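Local coordinates for protein acyl-homoserine-lactone synthase (Pseudomonas aeruginosa, PDB 1RO5) that makes the quorum-sensing signal N-(3-oxododecanoyl)homoserine lactone from S-adenosyl-L-methionine and an acyl chain carried on acyl carrier protein, at residues 23-28 with 104-109; 34-39 with 169-174; 45-50 with 68-73; 123-128 with 186-191; 138-143 with 178-183. All coordinates share one frame; numbering follows the deposited sequence.

Interaction 1: 23-28 with 104-109; sequences HKLRAQ and RFAINS
Leu25 and Arg26 of helix 16-30 pack on Arg104 and Ala106 of strand 99-107 and on Asn108 just beyond its end, a helix laid on one face of the central sheet in the alpha-beta-alpha sandwich of this autoinducer synthase. The axes of the short helix and strand segments approach to 7.6 Å and cross at 87°, so the helix lies across the strand and the meeting of side chains is local. The apolar part belongs to Leu25 and Ala106. Leu25 CG sits 4.1 Å from Ala106 CB, while the two Leu25 methyls spread over the strand end and the residue after it: CD2 lies 3.8 Å from Ala106 O and CD1 lies 3.7 Å from Asn108 N. Beside them Ala106 CB touches the aliphatic root of Arg26, 3.9 Å from Arg26 CG.

The charged part brings two arginines together, their side chains crossing at about a right angle. Arg26 is bent at chi3 (44°), which turns NE toward Arg104, and its guanidinium has His23 ND1 over one face and the methylene CG of Arg104 over the other. The two guanidinium planes stand 66° apart. Glu45 OE2 forms salt bridges with NE of both arginines and probably offsets their repulsion; Arg26 NH2 is also paired with Asp50, and Arg104 NH2 bonds Trp36 O. The like charges come closest at 4.1 Å, between Arg26 NH2 and Arg104 NE.

Interaction 2: 34-39 with 169-174; sequences KGWDVS and GIERAV. With SO4 (sulfate ion), chain B.
With CG beside the backbone N (chi1 -72°), the indole of Trp36 reaches from the loop 34-39 to the strand residues Glu171 and Ala173; a similar first torsion in Glu171 sets its CG 3.9 Å from Trp36 NE1. The Glu171 side chain crosses that of Trp36 at about a right angle, ring and carboxylate planes 72° apart, and the touching atom is the methylene rather than the carboxylate. NE1 itself makes a weak hydrogen bond to Ile168 O. Farther along the indole, Trp36 CZ2 rests 3.9 Å from Ala173 CB. The loop follows helix 16-30 and here closes over the start of strand 171-179, part of the main sheet of the alpha-beta-alpha fold; Phe84 meets the indole edge-to-face. Backbone meets backbone at Gly169, whose CA makes a C-H...O contact of 3.2 Å with Lys34 O; its positive phi favours glycine. One water bridges the same Lys34 O to Ile170 N, donating to the first and accepting from the second. On the loop a sulfate, probably picked up from the crystallisation solution, is held by backbone amides. Gly35 N gives sulfate O4 a nearly straight bond of 3.1 Å. Asp37 N bonds O2 at 2.9 Å, and Val38 N adds a weak bond to O3.

Interaction 3: 45-50 with 68-73; sequences EIDGYD and CWRILD
Arg70, Tyr49 and Leu72 frame this contact between strand 64-73 and the loop 45-50. Arg70 is bent at chi3 (69°), which places NE so that the guanidinium turns to Asp47 and Asp50. It grips Asp47 end-on in a two-pronged salt bridge: Arg70 NH2 gives Asp47 OD2 a nearly straight bond of 3.0 Å (173°) on the syn lone pair, and Arg70 NH1 meets Asp47 OD1 at 2.7 Å from a tilted direction. NH1 also makes a weak bond to Asp50 OD1, which Tyr56 shares. Tyr49 lies across the arginine, its CB over one guanidinium face and 3.7 Å from Arg70 CZ; its OH bonds Thr83. Leu72 supplies the apolar side, its CD1 3.8 Å from Tyr49 CD2. Asp50 OD2 takes the backbone N of Asp47 at 2.9 Å, fastening the turn that presents both acids. Asp47 OD1 and Asp50 OD2, two acceptors, stand only 3.1 Å apart, a closeness that Arg70, with Arg26 nearby, probably makes tolerable by offsetting their repulsion.

Interaction 4: 123-128 with 186-191; sequences EAMRAL and IALYGG
The Tyr189 ring has Leu188 CB over the centre of one face, 3.6 Å above the plane, and Arg126 O in plane at its edge, where the hydroxyl lies. Leu188 O in turn sits over one face of the Arg126 guanidinium, 3.1 Å from Arg126 NE but at an angle too poor for a hydrogen bond. This is helix-on-helix packing in the alpha-beta-alpha sandwich: the end of helix 182-189 rests on helix 118-133, whose Ala124 and Leu128 touch strand 55-61 of the sheet. Leu188 is buried in the join. Its CG stands beside the backbone N (chi1 -65°), and Leu188 CD1 and CD2 reach Met125 CG, CD1 at 4.0 Å; the two side chains cross obliquely. Leu157, from a loop, also packs on Leu188. Just past Tyr189, Gly190 leaves helical geometry with a positive phi, ending the helix. The polar tie is one bond, in which Tyr189 OH donates to Arg126 O at 2.6 Å, in the carbonyl plane on a lone pair, with a C=O...donor angle of 134°.

Interaction 5: 138-143 with 178-183; sequences QTLVTV and IELNAK
An antiparallel pairing of strands 139-145 and 171-179 in the main sheet of the alpha-beta-alpha fold joins Thr139 to Glu179, a non-hydrogen-bonded pair, and Leu140 to Ile178, just before the chain turns into helix 182-189. Leu140 and Ile178 form the hydrogen-bonded pair: Leu140 N donates to Ile178 O at 2.9 Å, and Ile178 N to Leu140 O at 2.6 Å, the donor nearly along the C=O axis. Past the last bridge, Leu180 N still donates to Gln138 O at 2.7 Å, carrying the ladder one step beyond the strand.

On the face bearing Leu140 and Ile178 the contact is apolar. Leu140 CB approaches Ile178 CB to 4.1 Å. Leu140 CD1 meets Leu180 CD2 at 3.9 Å as the two leucines cross at a slant, and Ile178 CD1 touches the CG2 methyl of Thr142. Ser132 of helix 118-133 packs on Leu140 and Leu180, so this face turns toward that helix. After Leu180, Asn181 holds the N-cap position of helix 182-189, its OD1 making a weak bond to Thr184 N.

The other face carries Thr139 and Glu179, which run alongside each other with their ends in the same direction. Glu179 folds back at chi2 (-73°), and Thr139 OG1 donates to Glu179 OE1 at 2.9 Å, meeting that oxygen from above the carboxylate plane.

From the N terminus, helix 16-30 is first to be tied down: interaction 1 closes a long loop from it to strand 99-107. Interaction 3 closes a short loop wholly within that span, between the loop 45-50 and the neighbouring strand 64-73, and touches interaction 1 through salt bridges. Interaction 2 also encloses interaction 3 but crosses interaction 1, running from the loop after helix 16-30 to strand 171-179. In the C-terminal half, interaction 5 lies inside the loop of interaction 4, and both cross interaction 2. Interaction 1 ties a helix to the sheet, 2 and 3 tie loops to it, 5 pairs two strands and 4 joins two helices; strand 171-179 serves 2 and 5, helix 182-189 serves 4 and 5.

Interaction 1: 23-28 with 104-109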
# COMPACT_ATOMS: atom_id res chain seq x y z
N HIS A 23 4.11 7.57 10.50
CA HIS A 23 3.13 7.02 11.43
C HIS A 23 2.17 8.19 11.84
O HIS A 23 1.07 7.91 12.19
CB HIS A 23 3.88 6.48 12.70
CG HIS A 23 4.59 5.16 12.48
ND1 HIS A 23 3.91 4.04 12.19
CD2 HIS A 23 5.90 4.81 12.50
CE1 HIS A 23 4.75 3.01 12.06
NE2 HIS A 23 5.97 3.45 12.21
N LYS A 24 2.65 9.45 11.87
CA LYS A 24 1.77 10.58 12.18
C LYS A 24 0.78 10.72 11.02
O LYS A 24 -0.37 10.88 11.27
CB LYS A 24 2.49 11.94 12.34
CG LYS A 24 3.46 12.12 13.46
CD LYS A 24 2.96 12.98 14.61
CE LYS A 24 4.11 13.28 15.68
NZ LYS A 24 3.63 14.50 16.52
N LEU A 25 1.26 10.66 9.78
CA LEU A 25 0.41 10.65 8.58
C LEU A 25 -0.57 9.53 8.63
O LEU A 25 -1.71 9.76 8.34
CB LEU A 25 1.21 10.58 7.27
CG LEU A 25 0.40 10.57 5.99
CD1 LEU A 25 -0.65 11.70 5.98
CD2 LEU A 25 1.28 10.89 4.82
N ARG A 26 -0.16 8.33 9.03
CA ARG A 26 -1.13 7.24 9.16
C ARG A 26 -2.16 7.53 10.27
O ARG A 26 -3.31 7.09 10.14
CB ARG A 26 -0.39 5.96 9.49
CG ARG A 26 0.29 5.40 8.26
CD ARG A 26 1.23 4.21 8.53
NE ARG A 26 0.74 3.16 9.45
CZ ARG A 26 1.46 2.10 9.88
NH1 ARG A 26 2.70 1.87 9.45
NH2 ARG A 26 0.92 1.27 10.82
N ALA A 27 -1.71 8.17 11.37
CA ALA A 27 -2.69 8.58 12.39
C ALA A 27 -3.69 9.64 11.85
O ALA A 27 -4.89 9.55 12.15
CB ALA A 27 -2.02 9.10 13.67
N GLN A 28 -3.20 10.60 11.06
CA GLN A 28 -4.07 11.62 10.53
C GLN A 28 -5.10 10.96 9.64
O GLN A 28 -6.30 11.32 9.68
CB GLN A 28 -3.26 12.72 9.80
CG GLN A 28 -2.28 13.53 10.77
CD GLN A 28 -1.50 14.63 10.03
OE1 GLN A 28 -0.52 14.39 9.21
NE2 GLN A 28 -1.95 15.86 10.29
N ARG A 104 -2.27 0.00 4.87
CA ARG A 104 -2.02 1.37 5.41
C ARG A 104 -1.72 2.43 4.36
O ARG A 104 -0.78 3.20 4.54
CB ARG A 104 -0.93 1.35 6.51
CG ARG A 104 -1.27 0.48 7.74
CD ARG A 104 -2.55 1.02 8.38
NE ARG A 104 -2.90 0.49 9.70
CZ ARG A 104 -4.01 -0.24 9.98
NH1 ARG A 104 -4.94 -0.60 9.06
NH2 ARG A 104 -4.23 -0.58 11.22
N PHE A 105 -2.54 2.54 3.31
CA PHE A 105 -2.42 3.62 2.34
C PHE A 105 -2.80 4.86 2.98
O PHE A 105 -3.91 5.01 3.33
CB PHE A 105 -3.27 3.55 1.01
CG PHE A 105 -3.37 2.20 0.39
CD1 PHE A 105 -2.57 1.16 0.84
CD2 PHE A 105 -4.37 1.95 -0.53
CE1 PHE A 105 -2.73 -0.17 0.33
CE2 PHE A 105 -4.50 0.65 -1.07
CZ PHE A 105 -3.65 -0.41 -0.61
N ALA A 106 -1.93 5.81 3.08
CA ALA A 106 -2.26 7.02 3.76
C ALA A 106 -1.69 8.18 2.93
O ALA A 106 -0.48 8.23 2.69
CB ALA A 106 -1.61 7.03 5.26
N ILE A 107 -2.57 9.12 2.51
CA ILE A 107 -2.20 10.29 1.68
C ILE A 107 -2.67 11.55 2.35
O ILE A 107 -3.83 11.68 2.71
CB ILE A 107 -2.75 10.17 0.18
CG1 ILE A 107 -2.02 9.04 -0.53
CG2 ILE A 107 -2.44 11.43 -0.63
CD1 ILE A 107 -2.37 8.94 -1.89
N ASN A 108 -1.75 12.46 2.55
CA ASN A 108 -2.07 13.71 3.16
C ASN A 108 -3.13 14.42 2.27
O ASN A 108 -2.94 14.67 1.00
CB ASN A 108 -0.86 14.59 3.33
CG ASN A 108 -1.22 15.93 3.98
OD1 ASN A 108 -2.19 16.05 4.76
ND2 ASN A 108 -0.44 16.95 3.68
N SER A 109 -4.24 14.73 2.95
CA SER A 109 -5.40 15.29 2.24
C SER A 109 -5.43 16.87 2.06
O SER A 109 -6.02 17.30 1.03
CB SER A 109 -6.65 14.77 2.93
OG SER A 109 -6.84 15.51 4.14

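Interaction 2: 34-39 with 169-174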
# COMPACT_ATOMS: atom_id res chain seq x y z
N LYS A 34 -12.83 2.81 13.05
CA LYS A 34 -13.10 1.52 13.65
C LYS A 34 -13.11 0.45 12.59
O LYS A 34 -13.34 0.71 11.40
CB LYS A 34 -14.42 1.51 14.48
CG LYS A 34 -14.56 2.64 15.56
CD LYS A 34 -14.20 2.15 16.97
CE LYS A 34 -15.52 1.57 17.70
NZ LYS A 34 -15.23 0.74 18.97
N GLY A 35 -12.76 -0.75 13.05
CA GLY A 35 -12.81 -1.94 12.24
C GLY A 35 -11.48 -2.22 11.50
O GLY A 35 -11.25 -3.38 11.03
N TRP A 36 -10.58 -1.20 11.45
CA TRP A 36 -9.34 -1.41 10.71
C TRP A 36 -8.17 -1.79 11.62
O TRP A 36 -6.93 -1.72 11.18
CB TRP A 36 -9.06 -0.21 9.83
CG TRP A 36 -10.02 -0.16 8.68
CD1 TRP A 36 -11.37 0.29 8.71
CD2 TRP A 36 -9.77 -0.54 7.33
NE1 TRP A 36 -11.92 0.18 7.45
CE2 TRP A 36 -10.97 -0.29 6.58
CE3 TRP A 36 -8.67 -1.06 6.66
CZ2 TRP A 36 -11.08 -0.59 5.23
CZ3 TRP A 36 -8.80 -1.33 5.30
CH2 TRP A 36 -9.97 -1.09 4.61
N ASP A 37 -8.54 -2.25 12.85
CA ASP A 37 -7.56 -2.67 13.85
C ASP A 37 -6.46 -1.60 14.08
O ASP A 37 -5.25 -1.89 14.02
CB ASP A 37 -6.88 -3.93 13.34
CG ASP A 37 -6.75 -4.94 14.40
OD1 ASP A 37 -6.60 -4.52 15.55
OD2 ASP A 37 -6.82 -6.14 14.22
N VAL A 38 -6.89 -0.36 14.29
CA VAL A 38 -6.07 0.76 14.44
C VAL A 38 -5.71 0.95 15.88
O VAL A 38 -6.53 0.83 16.79
CB VAL A 38 -6.85 2.03 13.93
CG1 VAL A 38 -6.23 3.39 14.43
CG2 VAL A 38 -7.06 1.97 12.45
N SER A 39 -4.45 1.34 16.12
CA SER A 39 -4.00 1.74 17.47
C SER A 39 -3.14 2.97 17.24
O SER A 39 -2.22 2.97 16.38
CB SER A 39 -3.11 0.60 18.12
OG SER A 39 -3.88 -0.45 18.81
N GLY A 169 -15.99 -1.10 9.45
CA GLY A 169 -16.19 0.24 10.04
C GLY A 169 -17.25 0.99 9.22
O GLY A 169 -18.39 0.50 9.02
N ILE A 170 -16.89 2.14 8.63
CA ILE A 170 -17.87 2.90 7.82
C ILE A 170 -17.57 2.66 6.34
O ILE A 170 -18.14 3.36 5.47
CB ILE A 170 -17.75 4.40 8.17
CG1 ILE A 170 -16.35 4.95 7.76
CG2 ILE A 170 -18.05 4.67 9.71
CD1 ILE A 170 -16.35 6.39 7.75
N GLU A 171 -16.61 1.75 6.05
CA GLU A 171 -16.22 1.53 4.63
C GLU A 171 -16.84 0.21 4.08
O GLU A 171 -17.20 -0.70 4.86
CB GLU A 171 -14.69 1.48 4.45
CG GLU A 171 -13.87 2.63 5.06
CD GLU A 171 -14.13 3.98 4.45
OE1 GLU A 171 -13.69 4.97 5.03
OE2 GLU A 171 -14.78 4.10 3.38
N ARG A 172 -16.91 0.12 2.75
CA ARG A 172 -17.05 -1.12 2.03
C ARG A 172 -15.68 -1.59 1.63
O ARG A 172 -15.03 -1.05 0.76
CB ARG A 172 -17.95 -0.95 0.81
CG ARG A 172 -19.45 -0.71 1.27
CD ARG A 172 -20.46 -0.57 0.10
NE ARG A 172 -19.97 0.50 -0.80
CZ ARG A 172 -20.03 0.45 -2.11
NH1 ARG A 172 -20.56 -0.65 -2.72
NH2 ARG A 172 -19.52 1.49 -2.81
N ALA A 173 -15.22 -2.62 2.28
CA ALA A 173 -13.80 -3.02 2.09
C ALA A 173 -13.79 -4.26 1.26
O ALA A 173 -14.75 -4.99 1.30
CB ALA A 173 -13.18 -3.31 3.42
N VAL A 174 -12.70 -4.53 0.53
CA VAL A 174 -12.58 -5.73 -0.24
C VAL A 174 -11.10 -6.12 -0.23
O VAL A 174 -10.25 -5.24 -0.09
CB VAL A 174 -13.07 -5.37 -1.71
CG1 VAL A 174 -12.33 -4.05 -2.30
CG2 VAL A 174 -13.03 -6.56 -2.66
S SO4 B . -10.91 -1.71 15.63
O1 SO4 B . -10.37 -2.36 16.82
O2 SO4 B . -10.87 -2.74 14.56
O3 SO4 B . -10.16 -0.47 15.17
O4 SO4 B . -12.25 -1.17 16.06
O HOH W 1 -14.04 2.81 9.36

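Interaction 3: 45-50 with 68-73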
# COMPACT_ATOMS: atom_id res chain seq x y z
N GLU A 45 0.10 6.17 14.31
CA GLU A 45 -0.64 4.90 14.13
C GLU A 45 0.41 3.83 13.84
O GLU A 45 1.20 3.94 12.85
CB GLU A 45 -1.58 5.07 12.96
CG GLU A 45 -2.61 3.95 12.75
CD GLU A 45 -2.02 2.84 11.91
OE1 GLU A 45 -1.85 1.79 12.44
OE2 GLU A 45 -1.64 2.99 10.71
N ILE A 46 0.53 2.86 14.73
CA ILE A 46 1.66 1.90 14.71
C ILE A 46 1.08 0.65 15.23
O ILE A 46 0.45 0.76 16.30
CB ILE A 46 2.77 2.19 15.77
CG1 ILE A 46 3.05 3.61 15.93
CG2 ILE A 46 4.11 1.54 15.38
CD1 ILE A 46 4.40 3.75 16.64
N ASP A 47 1.37 -0.51 14.67
CA ASP A 47 0.82 -1.76 15.24
C ASP A 47 1.90 -2.89 15.21
O ASP A 47 3.10 -2.69 14.85
CB ASP A 47 -0.45 -2.13 14.47
CG ASP A 47 -0.22 -2.29 12.94
OD1 ASP A 47 0.95 -2.55 12.48
OD2 ASP A 47 -1.19 -2.38 12.13
N GLY A 48 1.51 -4.08 15.55
CA GLY A 48 2.46 -5.15 15.73
C GLY A 48 3.08 -5.57 14.37
O GLY A 48 4.21 -6.07 14.34
N TYR A 49 2.38 -5.34 13.25
CA TYR A 49 2.95 -5.61 11.93
C TYR A 49 4.18 -4.75 11.69
O TYR A 49 5.02 -5.12 10.94
CB TYR A 49 1.91 -5.35 10.81
CG TYR A 49 0.70 -6.32 10.90
CD1 TYR A 49 -0.55 -5.89 11.33
CD2 TYR A 49 0.82 -7.61 10.45
CE1 TYR A 49 -1.62 -6.76 11.42
CE2 TYR A 49 -0.28 -8.53 10.47
CZ TYR A 49 -1.46 -8.11 10.98
OH TYR A 49 -2.54 -8.99 10.94
N ASP A 50 4.27 -3.56 12.29
CA ASP A 50 5.40 -2.71 12.11
C ASP A 50 6.66 -3.34 12.78
O ASP A 50 7.77 -2.94 12.54
CB ASP A 50 5.08 -1.24 12.66
CG ASP A 50 4.03 -0.59 11.84
OD1 ASP A 50 4.21 -0.41 10.59
OD2 ASP A 50 2.97 -0.21 12.31
N CYS A 68 2.18 7.40 2.05
CA CYS A 68 2.98 6.29 2.55
C CYS A 68 2.19 5.02 2.40
O CYS A 68 1.02 5.10 2.37
CB CYS A 68 3.35 6.51 4.00
SG CYS A 68 1.98 6.62 5.11
N TRP A 69 2.85 3.87 2.27
CA TRP A 69 2.25 2.62 2.02
C TRP A 69 3.16 1.67 2.76
O TRP A 69 4.38 1.89 2.85
CB TRP A 69 2.42 2.34 0.55
CG TRP A 69 1.19 2.41 -0.16
CD1 TRP A 69 0.43 1.35 -0.54
CD2 TRP A 69 0.48 3.60 -0.58
NE1 TRP A 69 -0.71 1.79 -1.17
CE2 TRP A 69 -0.71 3.16 -1.21
CE3 TRP A 69 0.72 4.98 -0.49
CZ2 TRP A 69 -1.65 4.06 -1.74
CZ3 TRP A 69 -0.21 5.87 -1.03
CH2 TRP A 69 -1.38 5.41 -1.63
N ARG A 70 2.61 0.57 3.27
CA ARG A 70 3.40 -0.45 3.96
C ARG A 70 3.31 -1.74 3.11
O ARG A 70 2.25 -2.05 2.53
CB ARG A 70 2.78 -0.66 5.36
CG ARG A 70 3.45 -1.81 6.10
CD ARG A 70 3.01 -1.90 7.54
NE ARG A 70 1.60 -2.32 7.81
CZ ARG A 70 1.05 -2.23 9.06
NH1 ARG A 70 1.78 -1.74 10.09
NH2 ARG A 70 -0.22 -2.65 9.28
N ILE A 71 4.38 -2.50 3.09
CA ILE A 71 4.47 -3.72 2.39
C ILE A 71 4.97 -4.81 3.31
O ILE A 71 5.93 -4.61 4.05
CB ILE A 71 5.55 -3.62 1.27
CG1 ILE A 71 5.10 -2.64 0.21
CG2 ILE A 71 5.68 -4.98 0.56
CD1 ILE A 71 5.67 -1.29 0.43
N LEU A 72 4.31 -5.99 3.24
CA LEU A 72 4.61 -7.13 4.15
C LEU A 72 4.73 -8.35 3.29
O LEU A 72 3.84 -8.50 2.32
CB LEU A 72 3.45 -7.37 5.18
CG LEU A 72 3.37 -6.30 6.25
CD1 LEU A 72 2.13 -6.60 7.03
CD2 LEU A 72 4.61 -6.42 7.15
N ASP A 73 5.74 -9.20 3.58
CA ASP A 73 5.85 -10.53 2.96
C ASP A 73 4.71 -11.36 3.33
O ASP A 73 4.27 -11.36 4.50
CB ASP A 73 7.14 -11.29 3.42
CG ASP A 73 8.45 -10.48 3.18
OD1 ASP A 73 8.61 -9.70 2.19
OD2 ASP A 73 9.35 -10.52 3.99

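Interaction 4: 123-128 with 186-191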
# COMPACT_ATOMS: atom_id res chain seq x y z
N GLU A 123 1.72 7.37 -9.17
CA GLU A 123 3.14 7.44 -9.02
C GLU A 123 3.66 6.41 -8.00
O GLU A 123 4.69 5.71 -8.22
CB GLU A 123 3.56 8.83 -8.61
CG GLU A 123 3.52 9.77 -9.76
CD GLU A 123 4.57 9.44 -10.81
OE1 GLU A 123 4.62 10.16 -11.82
OE2 GLU A 123 5.34 8.49 -10.59
N ALA A 124 2.91 6.32 -6.90
CA ALA A 124 3.18 5.31 -5.93
C ALA A 124 3.10 3.95 -6.54
O ALA A 124 3.89 3.11 -6.21
CB ALA A 124 2.22 5.40 -4.75
N MET A 125 2.14 3.70 -7.38
CA MET A 125 2.08 2.34 -7.85
C MET A 125 3.19 2.02 -8.90
O MET A 125 3.68 0.85 -8.98
CB MET A 125 0.69 1.94 -8.26
CG MET A 125 0.63 0.44 -8.68
SD MET A 125 0.64 -0.86 -7.39
CE MET A 125 -0.73 -0.30 -6.51
N ARG A 126 3.63 3.08 -9.59
CA ARG A 126 4.67 2.95 -10.61
C ARG A 126 5.89 2.60 -9.90
O ARG A 126 6.58 1.72 -10.37
CB ARG A 126 4.99 4.22 -11.44
CG ARG A 126 3.80 4.85 -12.10
CD ARG A 126 4.08 6.05 -13.07
NE ARG A 126 2.89 6.11 -13.91
CZ ARG A 126 2.72 6.88 -15.00
NH1 ARG A 126 3.66 7.76 -15.39
NH2 ARG A 126 1.59 6.79 -15.70
N ALA A 127 6.21 3.33 -8.84
CA ALA A 127 7.46 3.07 -8.08
C ALA A 127 7.37 1.72 -7.36
O ALA A 127 8.32 0.90 -7.41
CB ALA A 127 7.68 4.19 -7.03
N LEU A 128 6.18 1.45 -6.78
CA LEU A 128 6.00 0.21 -6.06
C LEU A 128 6.05 -1.04 -6.92
O LEU A 128 6.71 -2.02 -6.58
CB LEU A 128 4.73 0.28 -5.26
CG LEU A 128 4.47 -0.74 -4.18
CD1 LEU A 128 5.69 -0.92 -3.29
CD2 LEU A 128 3.44 0.00 -3.41
N ILE A 186 1.76 -2.36 -18.66
CA ILE A 186 1.48 -1.48 -19.80
C ILE A 186 0.63 -0.27 -19.30
O ILE A 186 0.92 0.89 -19.61
CB ILE A 186 0.81 -2.20 -20.98
CG1 ILE A 186 1.72 -3.31 -21.59
CG2 ILE A 186 0.53 -1.15 -22.04
CD1 ILE A 186 0.93 -4.50 -22.35
N ALA A 187 -0.39 -0.57 -18.49
CA ALA A 187 -1.20 0.46 -17.80
C ALA A 187 -0.36 1.40 -17.08
O ALA A 187 -0.58 2.57 -17.17
CB ALA A 187 -2.22 -0.23 -16.81
N LEU A 188 0.59 0.92 -16.29
CA LEU A 188 1.49 1.83 -15.56
C LEU A 188 2.56 2.60 -16.30
O LEU A 188 2.90 3.74 -15.91
CB LEU A 188 2.23 1.05 -14.41
CG LEU A 188 1.35 0.51 -13.27
CD1 LEU A 188 2.15 -0.22 -12.36
CD2 LEU A 188 0.49 1.64 -12.58
N TYR A 189 3.19 1.96 -17.30
CA TYR A 189 4.39 2.53 -17.91
C TYR A 189 4.29 2.85 -19.40
O TYR A 189 5.16 3.52 -19.94
CB TYR A 189 5.55 1.60 -17.73
CG TYR A 189 5.71 1.16 -16.34
CD1 TYR A 189 5.41 -0.14 -15.96
CD2 TYR A 189 6.20 2.03 -15.38
CE1 TYR A 189 5.57 -0.55 -14.66
CE2 TYR A 189 6.36 1.63 -14.08
CZ TYR A 189 6.07 0.35 -13.70
OH TYR A 189 6.26 0.02 -12.34
N GLY A 190 3.24 2.35 -20.05
CA GLY A 190 3.05 2.58 -21.46
C GLY A 190 3.59 1.34 -22.15
O GLY A 190 3.24 1.11 -23.31
N GLY A 191 4.42 0.53 -21.48
CA GLY A 191 4.74 -0.79 -22.02
C GLY A 191 5.24 -1.78 -20.98
O GLY A 191 5.00 -1.56 -19.77

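Interaction 5: 138-143 with 178-183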
# COMPACT_ATOMS: atom_id res chain seq x y z
N GLN A 138 5.46 -11.34 -8.30
CA GLN A 138 4.47 -11.30 -9.37
C GLN A 138 3.10 -10.73 -9.02
O GLN A 138 2.37 -10.39 -9.94
CB GLN A 138 4.18 -12.68 -9.94
CG GLN A 138 4.52 -13.76 -9.07
CD GLN A 138 5.86 -14.50 -9.51
OE1 GLN A 138 5.87 -15.72 -9.57
NE2 GLN A 138 6.99 -13.73 -9.76
N THR A 139 2.78 -10.65 -7.73
CA THR A 139 1.48 -10.32 -7.24
C THR A 139 1.53 -9.48 -5.95
O THR A 139 2.23 -9.80 -4.99
CB THR A 139 0.71 -11.59 -6.91
OG1 THR A 139 0.58 -12.42 -8.04
CG2 THR A 139 -0.85 -11.25 -6.52
N LEU A 140 0.70 -8.46 -5.92
CA LEU A 140 0.41 -7.72 -4.72
C LEU A 140 -1.01 -7.98 -4.20
O LEU A 140 -2.00 -7.99 -4.99
CB LEU A 140 0.58 -6.27 -5.04
CG LEU A 140 2.04 -5.92 -5.40
CD1 LEU A 140 2.12 -4.46 -5.62
CD2 LEU A 140 3.14 -6.32 -4.40
N VAL A 141 -1.18 -8.31 -2.92
CA VAL A 141 -2.51 -8.37 -2.40
C VAL A 141 -2.73 -7.21 -1.41
O VAL A 141 -1.78 -6.62 -0.89
CB VAL A 141 -2.77 -9.73 -1.74
CG1 VAL A 141 -2.71 -10.81 -2.77
CG2 VAL A 141 -1.79 -10.00 -0.56
N THR A 142 -3.98 -6.82 -1.18
CA THR A 142 -4.23 -5.76 -0.22
C THR A 142 -5.70 -5.79 0.21
O THR A 142 -6.56 -6.24 -0.52
CB THR A 142 -3.82 -4.41 -0.83
OG1 THR A 142 -4.06 -3.35 0.10
CG2 THR A 142 -4.73 -4.10 -2.05
N VAL A 143 -5.99 -5.28 1.38
CA VAL A 143 -7.36 -5.00 1.80
C VAL A 143 -7.49 -3.49 1.69
O VAL A 143 -6.77 -2.76 2.39
CB VAL A 143 -7.63 -5.45 3.23
CG1 VAL A 143 -8.99 -4.90 3.83
CG2 VAL A 143 -7.70 -6.91 3.27
N ILE A 178 -3.47 -7.93 -7.18
CA ILE A 178 -3.10 -7.02 -8.22
C ILE A 178 -1.98 -7.79 -8.89
O ILE A 178 -0.89 -7.86 -8.30
CB ILE A 178 -2.45 -5.76 -7.74
CG1 ILE A 178 -3.40 -4.75 -7.10
CG2 ILE A 178 -2.05 -4.88 -8.92
CD1 ILE A 178 -3.69 -4.93 -5.75
N GLU A 179 -2.20 -8.37 -10.09
CA GLU A 179 -1.13 -9.10 -10.83
C GLU A 179 -0.17 -8.14 -11.42
O GLU A 179 -0.58 -7.16 -12.07
CB GLU A 179 -1.76 -9.97 -11.87
CG GLU A 179 -2.74 -10.94 -11.20
CD GLU A 179 -2.02 -12.01 -10.44
OE1 GLU A 179 -0.75 -12.18 -10.63
OE2 GLU A 179 -2.71 -12.65 -9.64
N LEU A 180 1.12 -8.30 -11.17
CA LEU A 180 2.04 -7.32 -11.82
C LEU A 180 2.50 -7.80 -13.26
O LEU A 180 3.69 -7.73 -13.62
CB LEU A 180 3.26 -6.99 -10.91
CG LEU A 180 2.97 -6.68 -9.40
CD1 LEU A 180 4.25 -6.43 -8.68
CD2 LEU A 180 2.09 -5.40 -9.38
N ASN A 181 1.54 -8.30 -14.04
CA ASN A 181 1.83 -8.84 -15.36
C ASN A 181 1.90 -7.68 -16.37
O ASN A 181 2.03 -6.45 -16.06
CB ASN A 181 0.74 -9.89 -15.72
CG ASN A 181 -0.65 -9.30 -15.63
OD1 ASN A 181 -0.80 -8.09 -15.72
ND2 ASN A 181 -1.64 -10.13 -15.40
N ALA A 182 1.80 -8.09 -17.64
CA ALA A 182 1.96 -7.25 -18.81
C ALA A 182 0.87 -6.21 -18.84
O ALA A 182 1.13 -4.96 -19.11
CB ALA A 182 1.87 -8.26 -20.13
N LYS A 183 -0.36 -6.67 -18.63
CA LYS A 183 -1.45 -5.69 -18.67
C LYS A 183 -1.24 -4.48 -17.66
O LYS A 183 -1.33 -3.18 -18.04
CB LYS A 183 -2.75 -6.42 -18.48
CG LYS A 183 -3.91 -5.45 -18.48
CD LYS A 183 -5.07 -6.20 -17.82
CE LYS A 183 -6.14 -5.23 -17.35
NZ LYS A 183 -7.37 -5.95 -17.68